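Local coordinates for protein general negative regulator of transcription subunit 2 (Saccharomyces cerevisiae, PDB 4BY6) that serves as a core component of the CCR4-NOT complex, needed for its integrity, which acts in transcriptional regulation and in cytoplasmic mRNA deadenylation, at residues R138-L143 with F183-N188. Numbering follows the deposited sequence.
Sequences RYHKTL and FLLFYN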
loop_
_atom_site.group_PDB
_atom_site.type_symbol
_atom_site.label_atom_id
_atom_site.label_comp_id
_atom_site.label_asym_id
_atom_site.label_seq_id
_atom_site.Cartn_x
_atom_site.Cartn_y
_atom_site.Cartn_z
ATOM N N ARG E 138 -40.310 -14.960 8.854
ATOM C CA ARG E 138 -41.048 -14.196 7.869
ATOM C C ARG E 138 -40.145 -13.092 7.313
ATOM O O ARG E 138 -39.319 -12.527 8.034
ATOM C CB ARG E 138 -42.318 -13.617 8.483
ATOM C CG ARG E 138 -43.465 -14.602 8.627
ATOM C CD ARG E 138 -43.972 -14.602 10.085
ATOM N NE ARG E 138 -45.217 -13.860 10.360
ATOM C CZ ARG E 138 -45.673 -13.604 11.591
ATOM N NH1 ARG E 138 -44.980 -14.015 12.650
ATOM N NH2 ARG E 138 -46.813 -12.931 11.773
ATOM N N TYR E 139 -40.278 -12.812 6.022
ATOM C CA TYR E 139 -39.429 -11.818 5.358
ATOM C C TYR E 139 -40.097 -10.439 5.226
ATOM O O TYR E 139 -41.155 -10.310 4.613
ATOM C CB TYR E 139 -39.018 -12.328 3.972
ATOM C CG TYR E 139 -38.192 -11.343 3.195
ATOM C CD1 TYR E 139 -36.871 -11.090 3.545
ATOM C CD2 TYR E 139 -38.725 -10.668 2.113
ATOM C CE1 TYR E 139 -36.112 -10.190 2.848
ATOM C CE2 TYR E 139 -37.969 -9.769 1.403
ATOM C CZ TYR E 139 -36.663 -9.531 1.771
ATOM O OH TYR E 139 -35.909 -8.637 1.045
ATOM N N HIS E 140 -39.479 -9.414 5.808
ATOM C CA HIS E 140 -40.002 -8.051 5.705
ATOM C C HIS E 140 -39.594 -7.394 4.397
ATOM O O HIS E 140 -38.400 -7.245 4.120
ATOM C CB HIS E 140 -39.522 -7.210 6.881
ATOM C CG HIS E 140 -40.287 -5.939 7.066
ATOM N ND1 HIS E 140 -39.904 -4.747 6.480
ATOM C CD2 HIS E 140 -41.422 -5.674 7.754
ATOM C CE1 HIS E 140 -40.759 -3.797 6.822
ATOM N NE2 HIS E 140 -41.694 -4.332 7.589
ATOM N N LYS E 141 -40.588 -6.983 3.616
ATOM C CA LYS E 141 -40.373 -6.498 2.252
ATOM C C LYS E 141 -39.591 -5.201 2.134
ATOM O O LYS E 141 -38.696 -5.094 1.279
ATOM C CB LYS E 141 -41.708 -6.300 1.561
ATOM C CG LYS E 141 -42.517 -7.562 1.394
ATOM C CD LYS E 141 -43.900 -7.146 0.980
ATOM C CE LYS E 141 -44.839 -8.298 0.854
ATOM N NZ LYS E 141 -46.177 -7.718 0.598
ATOM N N THR E 142 -39.909 -4.217 2.974
ATOM C CA THR E 142 -39.269 -2.904 2.823
ATOM C C THR E 142 -37.987 -2.781 3.672
ATOM O O THR E 142 -37.098 -2.007 3.357
ATOM C CB THR E 142 -40.240 -1.744 3.158
ATOM O OG1 THR E 142 -40.932 -2.031 4.379
ATOM C CG2 THR E 142 -41.271 -1.596 2.074
ATOM N N LEU E 143 -37.881 -3.538 4.750
ATOM C CA LEU E 143 -36.629 -3.557 5.490
ATOM C C LEU E 143 -35.637 -4.549 4.867
ATOM O O LEU E 143 -34.447 -4.492 5.157
ATOM C CB LEU E 143 -36.868 -3.931 6.951
ATOM C CG LEU E 143 -37.517 -2.920 7.886
ATOM C CD1 LEU E 143 -37.822 -3.579 9.258
ATOM C CD2 LEU E 143 -36.599 -1.744 8.029
ATOM N N PHE E 183 -42.266 -4.652 18.357
ATOM C CA PHE E 183 -42.463 -4.114 17.033
ATOM C C PHE E 183 -43.930 -4.107 16.656
ATOM O O PHE E 183 -44.683 -5.041 17.008
ATOM C CB PHE E 183 -41.653 -4.928 16.043
ATOM C CG PHE E 183 -41.411 -4.249 14.742
ATOM C CD1 PHE E 183 -40.347 -3.383 14.584
ATOM C CD2 PHE E 183 -42.225 -4.504 13.658
ATOM C CE1 PHE E 183 -40.114 -2.773 13.371
ATOM C CE2 PHE E 183 -41.987 -3.913 12.451
ATOM C CZ PHE E 183 -40.943 -3.038 12.306
ATOM N N LEU E 184 -44.331 -3.033 15.968
ATOM C CA LEU E 184 -45.645 -2.956 15.355
ATOM C C LEU E 184 -45.487 -3.377 13.913
ATOM O O LEU E 184 -44.907 -2.677 13.110
ATOM C CB LEU E 184 -46.243 -1.558 15.450
ATOM C CG LEU E 184 -47.565 -1.456 14.694
ATOM C CD1 LEU E 184 -48.648 -2.206 15.440
ATOM C CD2 LEU E 184 -47.958 -0.029 14.522
ATOM N N LEU E 185 -46.010 -4.549 13.611
ATOM C CA LEU E 185 -45.766 -5.237 12.359
ATOM C C LEU E 185 -46.994 -5.260 11.470
ATOM O O LEU E 185 -48.059 -5.731 11.888
ATOM C CB LEU E 185 -45.342 -6.664 12.662
ATOM C CG LEU E 185 -45.253 -7.541 11.437
ATOM C CD1 LEU E 185 -44.117 -7.024 10.558
ATOM C CD2 LEU E 185 -45.020 -8.950 11.914
ATOM N N PHE E 186 -46.842 -4.791 10.240
ATOM C CA PHE E 186 -47.952 -4.755 9.300
ATOM C C PHE E 186 -47.918 -5.945 8.375
ATOM O O PHE E 186 -46.898 -6.196 7.743
ATOM C CB PHE E 186 -47.928 -3.460 8.492
ATOM C CG PHE E 186 -48.511 -2.298 9.222
ATOM C CD1 PHE E 186 -47.739 -1.549 10.100
ATOM C CD2 PHE E 186 -49.853 -1.970 9.065
ATOM C CE1 PHE E 186 -48.294 -0.472 10.793
ATOM C CE2 PHE E 186 -50.406 -0.905 9.757
ATOM C CZ PHE E 186 -49.620 -0.157 10.620
ATOM N N TYR E 187 -49.040 -6.662 8.278
ATOM C CA TYR E 187 -49.068 -7.905 7.518
ATOM C C TYR E 187 -48.830 -7.721 6.011
ATOM O O TYR E 187 -48.270 -8.612 5.387
ATOM C CB TYR E 187 -50.391 -8.613 7.737
ATOM C CG TYR E 187 -50.684 -9.009 9.174
ATOM C CD1 TYR E 187 -49.887 -9.925 9.850
ATOM C CD2 TYR E 187 -51.768 -8.466 9.850
ATOM C CE1 TYR E 187 -50.166 -10.284 11.165
ATOM C CE2 TYR E 187 -52.049 -8.814 11.161
ATOM C CZ TYR E 187 -51.245 -9.728 11.821
ATOM O OH TYR E 187 -51.540 -10.098 13.132
ATOM N N ASN E 188 -49.245 -6.591 5.429
ATOM C CA ASN E 188 -48.948 -6.319 4.011
ATOM C C ASN E 188 -47.424 -6.173 3.733
ATOM O O ASN E 188 -46.993 -6.101 2.580
ATOM C CB ASN E 188 -49.732 -5.087 3.488
ATOM C CG ASN E 188 -49.267 -3.756 4.081
ATOM O OD1 ASN E 188 -48.393 -3.691 4.944
ATOM N ND2 ASN E 188 -49.865 -2.677 3.600
#
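The imidazole of His140 meets Leu185 at its edge, where CD2 lies 4.1 Å from CD1 of the leucine, near the ring plane. Another edge atom, ND1, accepts a hydrogen bond from Leu143 N at 2.9 Å; the donor sits almost exactly in the ring plane, an arrangement consistent with the bond setting the ring's orientation. One face receives Leu143 CD1, 3.6 Å above the plane and displaced toward the rim. That same methyl approaches Phe183 CZ obliquely, so a single leucine branch touches both rings, while Leu185 CB lies in plane at the phenylalanine's edge. The guanidinium of Arg138 gives a third flat group: NH2 and Tyr187 CE1 meet at 4.3 Å, each at the other's edge rather than stacked, and Leu185 CD2 approaches obliquely.

The one hydrogen bond between the segments illustrates how a long side chain can bridge two segments whose backbones are not paired with each other. With CG anti to its own carbonyl carbon (chi1 -63°) and the chain extended beyond, Lys141 brings NZ within 2.7 Å of Asn188 O, at a C=O...N angle of 140° and above the carbonyl plane. An aromatic side chain of another protein in the assembly also meets this lysine in a cation-pi contact.

Glu164, on strand 163-172, hydrogen-bonds Tyr187 OH and makes a long, weak ion pair with Arg138 NH2. Strands 138-140 and 177-186 are not neighbours in the sheet: the CA atoms of His140 and Leu185 are 9.2 Å apart. Strand 138-140 pairs with 145-149 and 177-186 with 163-172, in an antiparallel sheet consistent with the family's SH3-like fold, and Tyr139 meets Phe116 of helix 109-118 edge-to-face.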